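Long-range contacts in pantothenate synthetase (Francisella tularensis subsp. tularensis, PDB 3QTT), which probably catalyses the ATP-dependent condensation of (R)-pantoate with beta-alanine to pantothenate, by way of a pantoyl-adenylate intermediate: residues S183-S188 / V250-N255; G150-Q155 / C176-Q181; M32-N37 / L187-K192; G121-G126 / K230-Q235. One frame throughout, in Å; residues are numbered along the deposited sequence.

How the interactions relate
Interactions 1, 2 and 3 surround the ATP analogue, whereas interaction 4 lies toward the surface, with its centre about 20 Å from that of interaction 3. Interaction 1 is the buried one, mostly apolar apart from D254 and a bridging water; interactions 2 and 3 are partly buried and rich in bonds to ligand. Residues L187 and S188 belong to both 1 and 3, and the R180-D254 salt bridge ties 2 to 1. Interactions 1 and 4 use the two outer strands of the same three-stranded antiparallel sheet, linked through R251 and Q232. Beta-alanine is reached from 2, 3 and 4, by D153, R190 and R124 respectively.

Interaction 1: residues S183-S188 / V250-N255; sequences SGLPLS and VRLIDN. With ANP (phosphoaminophosphonic acid-adenylate ester), chain C.
The loop that brings L187 and S188 into the ATP site rests on strand 250-257, with P186 lying on D254 and S188 on L252. The P186 ring and the D254 side chain cross obliquely: P186 CD is 3.3 Å from D254 OD2, and P186 CG is about as near. With D254 CG anti to the backbone N (chi1 -162°), the carboxylate is brought against CD and CG of the proline ring, and its OD2 is also held by a salt bridge to R180 NH1 and a hydrogen bond to Y206 OH. Such a doubly bound, buried carboxylate is probably ionised. Farther along, S188 CB sits 3.9 Å from L252 CD2, while L185 CD1 and L252 CD1 meet at 4.3 Å. The polar join between the segments is a single water, which donates to S188 OG (3.0 Å) and to I253 O (3.0 Å). S188 OG in turn donates to O1G of the ATP analogue at 2.6 Å; the same hydroxyl therefore meets both the water on the strand side and the phosphate. L187 O accepts from the adenine N6 at 3.1 Å. An ST turn, S183 OG accepting from L185 N, lies at the start of segment 183-188. Helix 196-210 packs on L185 and P186 through Y206, and strand 240-247 pairs with strand 250-257 through backbone bonds of L252 and D254.

Interaction 2: residues G150-Q155 / C176-Q181; sequences GEKDYQ and CPTQRQ. With ANP (phosphoaminophosphonic acid-adenylate ester), chain C; BAL (beta-alanine), chain F.
E151 N donates to C176 O at 2.8 Å (N-H...O angle 154°), with the donor nearly in line with the carbonyl bond (166° at the oxygen). This bond follows directly on a parallel beta bridge between G150 and C176, whose CA atoms are 4.8 Å apart; G150 CA adds a CA-H...O contact to the same carbonyl. T178 packs next to it: its OG1 lies beside the start of the other segment, 3.7 Å from E151 CB and 3.9 Å from K152 CB, and both side chains cross the threonine at about a right angle. On its other branch, T178 CG2 stands over one face of the R180 guanidinium, offset toward its rim. R180 NH1 donates to G184 O, and N255 ND2 donates to E151 O, so D254, the salt-bridge partner of R180, and N255, both of strand 250-257, bond to both segments.

These backbones shape the nucleotide pocket. Q179 N donates to adenine N1 (3.0 Å) and Q179 O accepts from N6 (3.1 Å), a backbone pair that reads the adenine edge. G150 N donates to the ribose O3' at 3.1 Å, and D153 OD2 accepts from O2' at 2.7 Å, while D153 OD1 takes a weak bond from the beta-alanine amine. The K152 chain, extended at first and bent further out, runs past adenine N7. Nucleotide bound where neighbouring parallel strands, here 146-150 and 172-176, end is characteristic of the Rossmann-like fold of the HUP superfamily.

Interaction 3: residues M32-N37 / L187-K192; sequences MGALHN and LSSRNK. With ANP (phosphoaminophosphonic acid-adenylate ester), chain C; BAL (beta-alanine), chain F.
H36 and S189 converge on one oxygen of the ATP analogue: H36 NE2 donates to O3G at 2.9 Å (N-H...O angle 153°), with the oxygen in the ring plane at its edge, and S189 N donates to the same O3G at 2.9 Å. R190 reaches past them with its chain extended from CG to NE, and NH1 gives a bond of 3.0 Å to the beta-alanine O (163°) and a weak one to O2B; D69 holds its NH2. Across the segments, K192 NZ makes a weak 3.5 Å bond to A34 O.

Packing completes the contact. A34 CB packs against the S189 side chain. L187 C and S188 N lie over one face of the H36 ring, toward its rim, and L187 CB touches ND1 at 3.5 Å. Further along the same leucine, CD1 meets N37 CB at 3.4 Å. H36 opens the H-x-G-H signature, shared with nucleotidylyltransferases and class I aminoacyl-tRNA synthetases, and its ring also meets that of H39, the predicted proton donor. Residues 32-37 link strand 26-31 to helix 37-49, and D80 binds A34 N and L35 N; the partner segment leads toward helix 196-210, with N191 packed on L252 of strand 250-257.

Interaction 4: residues G121-G126 / K230-Q235; sequences GKSRPG and KLQYIQ. With BAL (beta-alanine), chain F.
Q232 leans from its strand toward S123 in the last turn of helix 120-123. Its CB bond is directed at that helix, and with CG anti to the backbone N (chi1 -169°) and the chain extended beyond, the atoms approach S123 in succession. CG lies 3.7 Å from S123 OG and CD lies 3.4 Å from it. At the tip, NE2 comes within 2.8 Å of S123 OG, at an angle poor for a hydrogen bond. The other branch, OE1, turns to a different partner and accepts from R251 NE.

The next residue meets the same serine. S123 OG sits in the plane of the Y233 ring, at its edge, 3.8 Å from CD1, and not over a face. The phenol is oriented at its far end, where OH is hydrogen-bonded to E120 OE2; that carboxylate oxygen also forms a salt bridge with R251, so E120 and R251 tie helix and sheet together around S123. K122 NZ ends 4.4 Å from Y233 CB and 4.2 Å from Q235 NE2, loose contacts on the exposed side of the interface.

R124, just past the helix, points elsewhere: NH1 donates to the beta-alanine O at 2.9 Å (157°), and N65 OD1 holds its NE. Two consecutive side chains, Q232 and Y233, can both address the helix because their residues together face A244 of strand 240-247, a classic beta bulge in an antiparallel sheet.

Interaction 1: residues S183-S188 / V250-N255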
# COMPACT_ATOMS: atom_id res chain seq x y z
N SER A 183 24.12 31.34 0.36
CA SER A 183 24.63 30.82 -0.93
C SER A 183 23.52 30.30 -1.87
O SER A 183 23.67 30.28 -3.09
CB SER A 183 25.59 29.66 -0.67
OG SER A 183 24.97 28.64 0.10
N GLY A 184 22.43 29.86 -1.27
CA GLY A 184 21.40 29.21 -2.05
C GLY A 184 21.41 27.72 -1.78
O GLY A 184 20.53 27.01 -2.24
N LEU A 185 22.42 27.25 -1.05
CA LEU A 185 22.54 25.83 -0.79
C LEU A 185 21.44 25.38 0.18
O LEU A 185 21.31 25.94 1.25
CB LEU A 185 23.91 25.47 -0.24
CG LEU A 185 23.91 24.06 0.35
CD1 LEU A 185 24.15 22.97 -0.73
CD2 LEU A 185 24.93 23.96 1.45
N PRO A 186 20.61 24.39 -0.24
CA PRO A 186 19.48 23.93 0.57
C PRO A 186 19.97 23.22 1.80
O PRO A 186 20.91 22.45 1.69
CB PRO A 186 18.73 22.92 -0.34
CG PRO A 186 19.70 22.53 -1.42
CD PRO A 186 20.67 23.71 -1.56
N LEU A 187 19.37 23.49 2.95
CA LEU A 187 19.65 22.74 4.17
C LEU A 187 19.40 21.24 3.99
O LEU A 187 18.40 20.85 3.40
CB LEU A 187 18.81 23.29 5.31
CG LEU A 187 19.07 24.80 5.49
CD1 LEU A 187 18.04 25.44 6.41
CD2 LEU A 187 20.50 25.06 5.98
N SER A 188 20.34 20.42 4.44
CA SER A 188 20.23 18.96 4.36
C SER A 188 20.97 18.34 5.52
O SER A 188 22.03 18.82 5.91
CB SER A 188 20.83 18.45 3.05
OG SER A 188 19.80 17.96 2.21
N VAL A 250 29.51 12.60 0.08
CA VAL A 250 28.21 13.19 0.45
C VAL A 250 27.36 13.55 -0.78
O VAL A 250 27.81 14.26 -1.69
CB VAL A 250 28.38 14.45 1.32
CG1 VAL A 250 27.06 15.13 1.47
CG2 VAL A 250 29.01 14.12 2.68
N ARG A 251 26.13 13.06 -0.80
CA ARG A 251 25.24 13.20 -1.95
C ARG A 251 24.10 14.19 -1.71
O ARG A 251 23.31 14.03 -0.76
CB ARG A 251 24.66 11.83 -2.35
CG ARG A 251 23.77 11.91 -3.55
CD ARG A 251 22.90 10.69 -3.73
NE ARG A 251 22.18 10.78 -4.99
CZ ARG A 251 20.91 11.16 -5.10
NH1 ARG A 251 20.21 11.45 -3.99
NH2 ARG A 251 20.34 11.22 -6.30
N LEU A 252 23.99 15.20 -2.59
CA LEU A 252 23.00 16.28 -2.42
C LEU A 252 22.10 16.55 -3.61
O LEU A 252 22.54 16.58 -4.76
CB LEU A 252 23.69 17.58 -2.05
CG LEU A 252 24.43 17.53 -0.73
CD1 LEU A 252 25.19 18.82 -0.61
CD2 LEU A 252 23.46 17.29 0.43
N ILE A 253 20.83 16.77 -3.33
CA ILE A 253 19.90 17.04 -4.41
C ILE A 253 19.31 18.42 -4.24
O ILE A 253 19.36 19.00 -3.16
CB ILE A 253 18.76 15.99 -4.50
CG1 ILE A 253 17.70 16.24 -3.44
CG2 ILE A 253 19.34 14.61 -4.40
CD1 ILE A 253 16.56 17.14 -3.89
N ASP A 254 18.81 18.97 -5.34
CA ASP A 254 18.18 20.26 -5.26
C ASP A 254 17.27 20.32 -6.44
O ASP A 254 17.44 19.55 -7.37
CB ASP A 254 19.23 21.39 -5.28
CG ASP A 254 18.69 22.72 -4.77
OD1 ASP A 254 17.46 22.84 -4.56
OD2 ASP A 254 19.50 23.65 -4.60
N ASN A 255 16.26 21.18 -6.36
CA ASN A 255 15.43 21.57 -7.47
C ASN A 255 14.89 22.94 -7.14
O ASN A 255 14.63 23.22 -5.97
CB ASN A 255 14.27 20.62 -7.62
CG ASN A 255 13.13 20.96 -6.71
OD1 ASN A 255 12.33 21.84 -7.01
ND2 ASN A 255 13.05 20.29 -5.57
PG ANP C . 17.28 16.07 4.52
O1G ANP C . 17.82 16.97 3.49
O2G ANP C . 15.71 15.94 4.42
O3G ANP C . 17.62 16.56 5.97
PB ANP C . 16.34 13.85 3.64
O1B ANP C . 15.49 14.69 2.60
O2B ANP C . 16.73 12.57 2.91
N3B ANP C . 17.75 14.57 4.26
PA ANP C . 14.33 14.16 5.79
O1A ANP C . 14.69 14.37 7.18
O2A ANP C . 13.35 13.01 5.82
O3A ANP C . 15.48 13.45 4.88
O5' ANP C . 13.43 15.36 5.34
C5' ANP C . 12.22 15.44 6.05
C4' ANP C . 11.15 16.37 5.68
O4' ANP C . 11.68 17.63 5.79
C3' ANP C . 10.78 16.20 4.23
O3' ANP C . 9.44 16.52 3.98
C2' ANP C . 11.72 17.05 3.58
O2' ANP C . 11.28 17.47 2.33
C1' ANP C . 11.75 18.22 4.48
N9 ANP C . 12.93 19.07 4.26
C8 ANP C . 14.20 18.68 4.22
N7 ANP C . 14.98 19.72 3.93
C5 ANP C . 14.19 20.78 3.78
C6 ANP C . 14.46 22.12 3.50
N6 ANP C . 15.77 22.57 3.31
N1 ANP C . 13.42 22.96 3.42
C2 ANP C . 12.16 22.53 3.60
N3 ANP C . 11.87 21.25 3.88
C4 ANP C . 12.87 20.37 3.98
O HOH W 1 20.81 18.54 -0.54

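Interaction 2: residues G150-Q155 / C176-Q181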
# COMPACT_ATOMS: atom_id res chain seq x y z
N GLY A 150 8.48 19.15 2.60
CA GLY A 150 9.35 20.07 1.89
C GLY A 150 9.30 19.94 0.38
O GLY A 150 9.29 18.83 -0.17
N GLU A 151 9.33 21.08 -0.30
CA GLU A 151 9.39 21.13 -1.76
C GLU A 151 10.70 20.52 -2.22
O GLU A 151 10.84 20.07 -3.34
CB GLU A 151 9.32 22.59 -2.18
CG GLU A 151 9.20 22.89 -3.66
CD GLU A 151 8.97 24.38 -3.91
OE1 GLU A 151 9.86 25.20 -3.57
OE2 GLU A 151 7.89 24.74 -4.42
N LYS A 152 11.68 20.50 -1.34
CA LYS A 152 13.02 20.05 -1.67
C LYS A 152 12.95 18.73 -2.42
O LYS A 152 13.55 18.57 -3.47
CB LYS A 152 13.84 19.89 -0.39
CG LYS A 152 15.34 19.80 -0.60
CD LYS A 152 16.02 19.71 0.73
CE LYS A 152 17.13 18.73 0.66
NZ LYS A 152 17.55 18.82 -0.73
N ASP A 153 12.19 17.79 -1.89
CA ASP A 153 12.12 16.51 -2.55
C ASP A 153 10.81 16.55 -3.29
O ASP A 153 9.75 16.24 -2.75
CB ASP A 153 12.10 15.45 -1.46
CG ASP A 153 13.22 15.66 -0.44
OD1 ASP A 153 14.34 15.16 -0.66
OD2 ASP A 153 12.99 16.37 0.56
N TYR A 154 10.91 16.82 -4.58
CA TYR A 154 9.75 17.28 -5.31
C TYR A 154 8.90 16.06 -5.66
O TYR A 154 7.66 16.05 -5.50
CB TYR A 154 10.20 18.07 -6.55
CG TYR A 154 9.08 18.83 -7.24
CD1 TYR A 154 8.74 20.12 -6.83
CD2 TYR A 154 8.34 18.26 -8.28
CE1 TYR A 154 7.71 20.82 -7.43
CE2 TYR A 154 7.30 18.95 -8.89
CZ TYR A 154 6.99 20.23 -8.46
OH TYR A 154 5.96 20.94 -9.05
N GLN A 155 9.58 15.02 -6.13
CA GLN A 155 8.91 13.85 -6.64
C GLN A 155 8.33 13.15 -5.42
O GLN A 155 7.25 12.56 -5.49
CB GLN A 155 9.89 12.93 -7.39
CG GLN A 155 10.72 13.52 -8.55
CD GLN A 155 11.73 12.49 -9.12
OE1 GLN A 155 12.87 12.39 -8.66
NE2 GLN A 155 11.31 11.73 -10.14
N CYS A 176 5.85 22.87 1.92
CA CYS A 176 6.63 24.01 2.35
C CYS A 176 7.82 24.30 1.46
O CYS A 176 8.48 23.37 0.98
CB CYS A 176 7.11 23.79 3.76
SG CYS A 176 5.76 23.45 4.82
N PRO A 177 8.10 25.60 1.25
CA PRO A 177 9.22 26.10 0.45
C PRO A 177 10.57 25.64 0.99
O PRO A 177 10.74 25.52 2.20
CB PRO A 177 9.10 27.62 0.56
CG PRO A 177 8.27 27.86 1.76
CD PRO A 177 7.33 26.68 1.87
N THR A 178 11.53 25.39 0.11
CA THR A 178 12.86 24.96 0.54
C THR A 178 13.68 26.08 1.27
O THR A 178 13.88 27.18 0.74
CB THR A 178 13.64 24.48 -0.66
OG1 THR A 178 12.85 23.52 -1.35
CG2 THR A 178 14.99 23.89 -0.25
N GLN A 179 14.13 25.76 2.48
CA GLN A 179 15.00 26.64 3.25
C GLN A 179 16.43 26.50 2.75
O GLN A 179 16.92 25.38 2.57
CB GLN A 179 14.93 26.29 4.74
CG GLN A 179 13.56 26.36 5.32
CD GLN A 179 12.97 27.74 5.20
OE1 GLN A 179 13.40 28.68 5.89
NE2 GLN A 179 12.00 27.89 4.29
N ARG A 180 17.10 27.64 2.54
CA ARG A 180 18.47 27.65 2.05
C ARG A 180 19.41 28.48 2.90
O ARG A 180 18.96 29.33 3.68
CB ARG A 180 18.51 28.20 0.65
CG ARG A 180 17.43 27.63 -0.22
CD ARG A 180 17.70 27.84 -1.71
NE ARG A 180 16.69 27.17 -2.49
CZ ARG A 180 16.90 26.07 -3.18
NH1 ARG A 180 18.12 25.56 -3.20
NH2 ARG A 180 15.90 25.49 -3.84
N GLN A 181 20.70 28.21 2.74
CA GLN A 181 21.76 29.09 3.21
C GLN A 181 21.77 30.32 2.30
O GLN A 181 21.25 30.29 1.19
CB GLN A 181 23.11 28.39 3.07
CG GLN A 181 23.34 27.19 3.98
CD GLN A 181 23.67 27.59 5.42
OE1 GLN A 181 23.65 28.78 5.77
NE2 GLN A 181 23.98 26.60 6.25
PG ANP C . 17.28 16.07 4.52
O1G ANP C . 17.82 16.97 3.49
O2G ANP C . 15.71 15.94 4.42
O3G ANP C . 17.62 16.56 5.97
PB ANP C . 16.34 13.85 3.64
O1B ANP C . 15.49 14.69 2.60
O2B ANP C . 16.73 12.57 2.91
N3B ANP C . 17.75 14.57 4.26
PA ANP C . 14.33 14.16 5.79
O1A ANP C . 14.69 14.37 7.18
O2A ANP C . 13.35 13.01 5.82
O3A ANP C . 15.48 13.45 4.88
O5' ANP C . 13.43 15.36 5.34
C5' ANP C . 12.22 15.44 6.05
C4' ANP C . 11.15 16.37 5.68
O4' ANP C . 11.68 17.63 5.79
C3' ANP C . 10.78 16.20 4.23
O3' ANP C . 9.44 16.52 3.98
C2' ANP C . 11.72 17.05 3.58
O2' ANP C . 11.28 17.47 2.33
C1' ANP C . 11.75 18.22 4.48
N9 ANP C . 12.93 19.07 4.26
C8 ANP C . 14.20 18.68 4.22
N7 ANP C . 14.98 19.72 3.93
C5 ANP C . 14.19 20.78 3.78
C6 ANP C . 14.46 22.12 3.50
N6 ANP C . 15.77 22.57 3.31
N1 ANP C . 13.42 22.96 3.42
C2 ANP C . 12.16 22.53 3.60
N3 ANP C . 11.87 21.25 3.88
C4 ANP C . 12.87 20.37 3.98
N BAL F . 13.97 12.08 0.34
CB BAL F . 14.31 12.04 1.74
CA BAL F . 14.63 10.70 2.34
C BAL F . 15.96 10.03 2.08
O BAL F . 16.90 10.64 1.51
OXT BAL F . 16.16 8.83 2.43

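Interaction 3: residues M32-N37 / L187-K192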
# COMPACT_ATOMS: atom_id res chain seq x y z
N MSE A 32 13.65 11.98 9.36
CA MSE A 32 14.73 11.07 9.76
C MSE A 32 15.63 11.69 10.84
O MSE A 32 16.77 11.25 11.04
CB MSE A 32 15.50 10.62 8.55
CG MSE A 32 14.55 10.30 7.40
SE MSE A 32 15.15 8.85 6.24
CE MSE A 32 16.91 9.56 5.80
N GLY A 33 15.22 12.82 11.41
CA GLY A 33 15.95 13.40 12.52
C GLY A 33 17.16 14.19 12.08
O GLY A 33 17.23 14.59 10.93
N ALA A 34 18.11 14.43 12.97
CA ALA A 34 19.22 15.33 12.65
C ALA A 34 18.61 16.64 12.16
O ALA A 34 18.82 17.05 11.03
CB ALA A 34 20.10 14.71 11.60
N LEU A 35 17.78 17.24 13.00
CA LEU A 35 16.93 18.36 12.59
C LEU A 35 17.67 19.66 12.32
O LEU A 35 18.55 20.07 13.08
CB LEU A 35 15.85 18.60 13.63
CG LEU A 35 15.07 17.34 13.86
CD1 LEU A 35 14.20 17.54 15.08
CD2 LEU A 35 14.25 17.01 12.60
N HIS A 36 17.27 20.30 11.23
CA HIS A 36 17.81 21.59 10.83
C HIS A 36 16.70 22.58 10.56
O HIS A 36 15.51 22.28 10.73
CB HIS A 36 18.72 21.44 9.59
CG HIS A 36 18.06 20.72 8.44
ND1 HIS A 36 17.11 21.30 7.64
CD2 HIS A 36 18.23 19.46 7.98
CE1 HIS A 36 16.72 20.44 6.72
NE2 HIS A 36 17.38 19.31 6.90
N ASN A 37 17.10 23.78 10.14
CA ASN A 37 16.17 24.87 9.90
C ASN A 37 15.07 24.52 8.89
O ASN A 37 13.94 24.97 9.02
CB ASN A 37 16.91 26.15 9.51
CG ASN A 37 17.33 26.98 10.72
OD1 ASN A 37 16.62 27.03 11.72
ND2 ASN A 37 18.48 27.64 10.62
N LEU A 187 19.37 23.49 2.95
CA LEU A 187 19.65 22.74 4.17
C LEU A 187 19.40 21.24 3.99
O LEU A 187 18.40 20.85 3.40
CB LEU A 187 18.81 23.29 5.31
CG LEU A 187 19.07 24.80 5.49
CD1 LEU A 187 18.04 25.44 6.41
CD2 LEU A 187 20.50 25.06 5.98
N SER A 188 20.34 20.42 4.44
CA SER A 188 20.23 18.96 4.36
C SER A 188 20.97 18.34 5.52
O SER A 188 22.03 18.82 5.91
CB SER A 188 20.83 18.45 3.05
OG SER A 188 19.80 17.96 2.21
N SER A 189 20.41 17.26 6.04
CA SER A 189 21.01 16.56 7.17
C SER A 189 22.39 16.01 6.83
O SER A 189 23.28 15.94 7.67
CB SER A 189 20.09 15.43 7.61
OG SER A 189 19.31 15.83 8.71
N ARG A 190 22.53 15.60 5.58
CA ARG A 190 23.76 14.99 5.10
C ARG A 190 24.84 16.04 4.90
O ARG A 190 25.99 15.73 4.61
CB ARG A 190 23.48 14.23 3.80
CG ARG A 190 22.52 13.02 3.96
CD ARG A 190 22.34 12.33 2.60
NE ARG A 190 21.75 11.00 2.64
CZ ARG A 190 20.47 10.74 2.38
NH1 ARG A 190 19.64 11.74 2.09
NH2 ARG A 190 20.00 9.48 2.41
N ASN A 191 24.46 17.30 5.06
CA ASN A 191 25.42 18.38 5.00
C ASN A 191 26.33 18.37 6.22
O ASN A 191 27.38 19.02 6.21
CB ASN A 191 24.72 19.73 4.87
CG ASN A 191 24.00 19.87 3.56
OD1 ASN A 191 24.15 19.04 2.66
ND2 ASN A 191 23.25 20.94 3.41
N LYS A 192 25.92 17.64 7.25
CA LYS A 192 26.72 17.49 8.47
C LYS A 192 27.91 16.66 8.16
O LYS A 192 28.92 16.75 8.81
CB LYS A 192 25.94 16.82 9.60
CG LYS A 192 24.83 17.68 10.19
CD LYS A 192 24.00 16.95 11.24
CE LYS A 192 22.80 17.79 11.66
NZ LYS A 192 21.99 18.31 10.51
PG ANP C . 17.28 16.07 4.52
O1G ANP C . 17.82 16.97 3.49
O2G ANP C . 15.71 15.94 4.42
O3G ANP C . 17.62 16.56 5.97
PB ANP C . 16.34 13.85 3.64
O1B ANP C . 15.49 14.69 2.60
O2B ANP C . 16.73 12.57 2.91
N3B ANP C . 17.75 14.57 4.26
PA ANP C . 14.33 14.16 5.79
O1A ANP C . 14.69 14.37 7.18
O2A ANP C . 13.35 13.01 5.82
O3A ANP C . 15.48 13.45 4.88
O5' ANP C . 13.43 15.36 5.34
C5' ANP C . 12.22 15.44 6.05
C4' ANP C . 11.15 16.37 5.68
O4' ANP C . 11.68 17.63 5.79
C3' ANP C . 10.78 16.20 4.23
O3' ANP C . 9.44 16.52 3.98
C2' ANP C . 11.72 17.05 3.58
O2' ANP C . 11.28 17.47 2.33
C1' ANP C . 11.75 18.22 4.48
N9 ANP C . 12.93 19.07 4.26
C8 ANP C . 14.20 18.68 4.22
N7 ANP C . 14.98 19.72 3.93
C5 ANP C . 14.19 20.78 3.78
C6 ANP C . 14.46 22.12 3.50
N6 ANP C . 15.77 22.57 3.31
N1 ANP C . 13.42 22.96 3.42
C2 ANP C . 12.16 22.53 3.60
N3 ANP C . 11.87 21.25 3.88
C4 ANP C . 12.87 20.37 3.98
N BAL F . 13.97 12.08 0.34
CB BAL F . 14.31 12.04 1.74
CA BAL F . 14.63 10.70 2.34
C BAL F . 15.96 10.03 2.08
O BAL F . 16.90 10.64 1.51
OXT BAL F . 16.16 8.83 2.43

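Interaction 4: residues G121-G126 / K230-Q235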
# COMPACT_ATOMS: atom_id res chain seq x y z
N GLY A 121 14.32 8.75 -8.95
CA GLY A 121 13.85 7.40 -9.13
C GLY A 121 14.79 6.49 -9.91
O GLY A 121 14.95 5.31 -9.58
N LYS A 122 15.41 7.03 -10.96
CA LYS A 122 16.45 6.32 -11.71
C LYS A 122 17.72 6.21 -10.86
O LYS A 122 18.29 5.12 -10.71
CB LYS A 122 16.71 7.06 -13.02
CG LYS A 122 18.02 6.77 -13.73
CD LYS A 122 18.10 7.58 -15.05
CE LYS A 122 17.33 8.92 -14.98
NZ LYS A 122 18.08 10.11 -14.42
N SER A 123 18.13 7.33 -10.27
CA SER A 123 19.31 7.40 -9.39
C SER A 123 19.33 6.51 -8.15
O SER A 123 20.37 5.92 -7.84
CB SER A 123 19.61 8.84 -8.98
OG SER A 123 20.61 9.32 -9.85
N ARG A 124 18.24 6.46 -7.39
CA ARG A 124 18.21 5.57 -6.25
C ARG A 124 17.17 4.51 -6.53
O ARG A 124 15.97 4.76 -6.37
CB ARG A 124 17.82 6.36 -4.99
CG ARG A 124 18.67 7.63 -4.76
CD ARG A 124 18.22 8.39 -3.53
NE ARG A 124 18.47 7.67 -2.27
CZ ARG A 124 18.02 8.09 -1.09
NH1 ARG A 124 17.30 9.21 -1.01
NH2 ARG A 124 18.28 7.41 0.02
N PRO A 125 17.61 3.30 -6.90
CA PRO A 125 16.61 2.28 -7.23
C PRO A 125 15.99 1.76 -5.95
O PRO A 125 16.73 1.52 -5.00
CB PRO A 125 17.43 1.19 -7.95
CG PRO A 125 18.77 1.81 -8.24
CD PRO A 125 18.98 2.81 -7.13
N GLY A 126 14.68 1.55 -5.93
CA GLY A 126 13.99 1.13 -4.72
C GLY A 126 13.81 2.17 -3.62
O GLY A 126 13.12 1.92 -2.64
N LYS A 230 30.82 15.40 -8.36
CA LYS A 230 30.35 14.64 -9.52
C LYS A 230 28.90 14.98 -9.75
O LYS A 230 28.04 14.57 -8.97
CB LYS A 230 30.49 13.13 -9.28
CG LYS A 230 31.75 12.49 -9.86
CD LYS A 230 32.52 11.72 -8.78
CE LYS A 230 34.02 11.71 -9.05
NZ LYS A 230 34.77 10.84 -8.08
N LEU A 231 28.61 15.71 -10.82
CA LEU A 231 27.22 15.99 -11.15
C LEU A 231 26.56 14.72 -11.66
O LEU A 231 27.00 14.14 -12.64
CB LEU A 231 27.10 17.06 -12.22
CG LEU A 231 25.61 17.34 -12.41
CD1 LEU A 231 25.20 18.51 -11.54
CD2 LEU A 231 25.24 17.59 -13.86
N GLN A 232 25.47 14.34 -11.00
CA GLN A 232 24.82 13.07 -11.25
C GLN A 232 23.74 13.19 -12.34
O GLN A 232 23.80 12.53 -13.37
CB GLN A 232 24.27 12.50 -9.94
CG GLN A 232 23.81 11.08 -10.01
CD GLN A 232 23.49 10.54 -8.65
OE1 GLN A 232 23.54 11.28 -7.67
NE2 GLN A 232 23.15 9.26 -8.57
N TYR A 233 22.72 14.00 -12.09
CA TYR A 233 21.81 14.41 -13.16
C TYR A 233 21.54 15.89 -13.04
O TYR A 233 21.61 16.45 -11.95
CB TYR A 233 20.49 13.60 -13.15
CG TYR A 233 19.63 13.78 -11.91
CD1 TYR A 233 19.56 12.80 -10.94
CD2 TYR A 233 18.90 14.95 -11.70
CE1 TYR A 233 18.79 12.97 -9.81
CE2 TYR A 233 18.12 15.12 -10.59
CZ TYR A 233 18.07 14.13 -9.64
OH TYR A 233 17.30 14.30 -8.51
N ILE A 234 21.24 16.53 -14.15
CA ILE A 234 20.68 17.87 -14.15
C ILE A 234 19.71 17.87 -15.32
O ILE A 234 19.98 17.26 -16.34
CB ILE A 234 21.78 18.94 -14.31
CG1 ILE A 234 21.24 20.32 -13.93
CG2 ILE A 234 22.31 18.94 -15.71
CD1 ILE A 234 22.31 21.42 -13.84
N GLN A 235 18.54 18.49 -15.15
CA GLN A 235 17.48 18.39 -16.15
C GLN A 235 16.48 19.52 -16.02
O GLN A 235 16.34 20.10 -14.95
CB GLN A 235 16.74 17.05 -16.02
CG GLN A 235 17.05 16.06 -17.14
CD GLN A 235 16.39 14.71 -16.91
OE1 GLN A 235 15.21 14.51 -17.24
NE2 GLN A 235 17.15 13.77 -16.33
N BAL F . 13.97 12.08 0.34
CB BAL F . 14.31 12.04 1.74
CA BAL F . 14.63 10.70 2.34
C BAL F . 15.96 10.03 2.08
O BAL F . 16.90 10.64 1.51
OXT BAL F . 16.16 8.83 2.43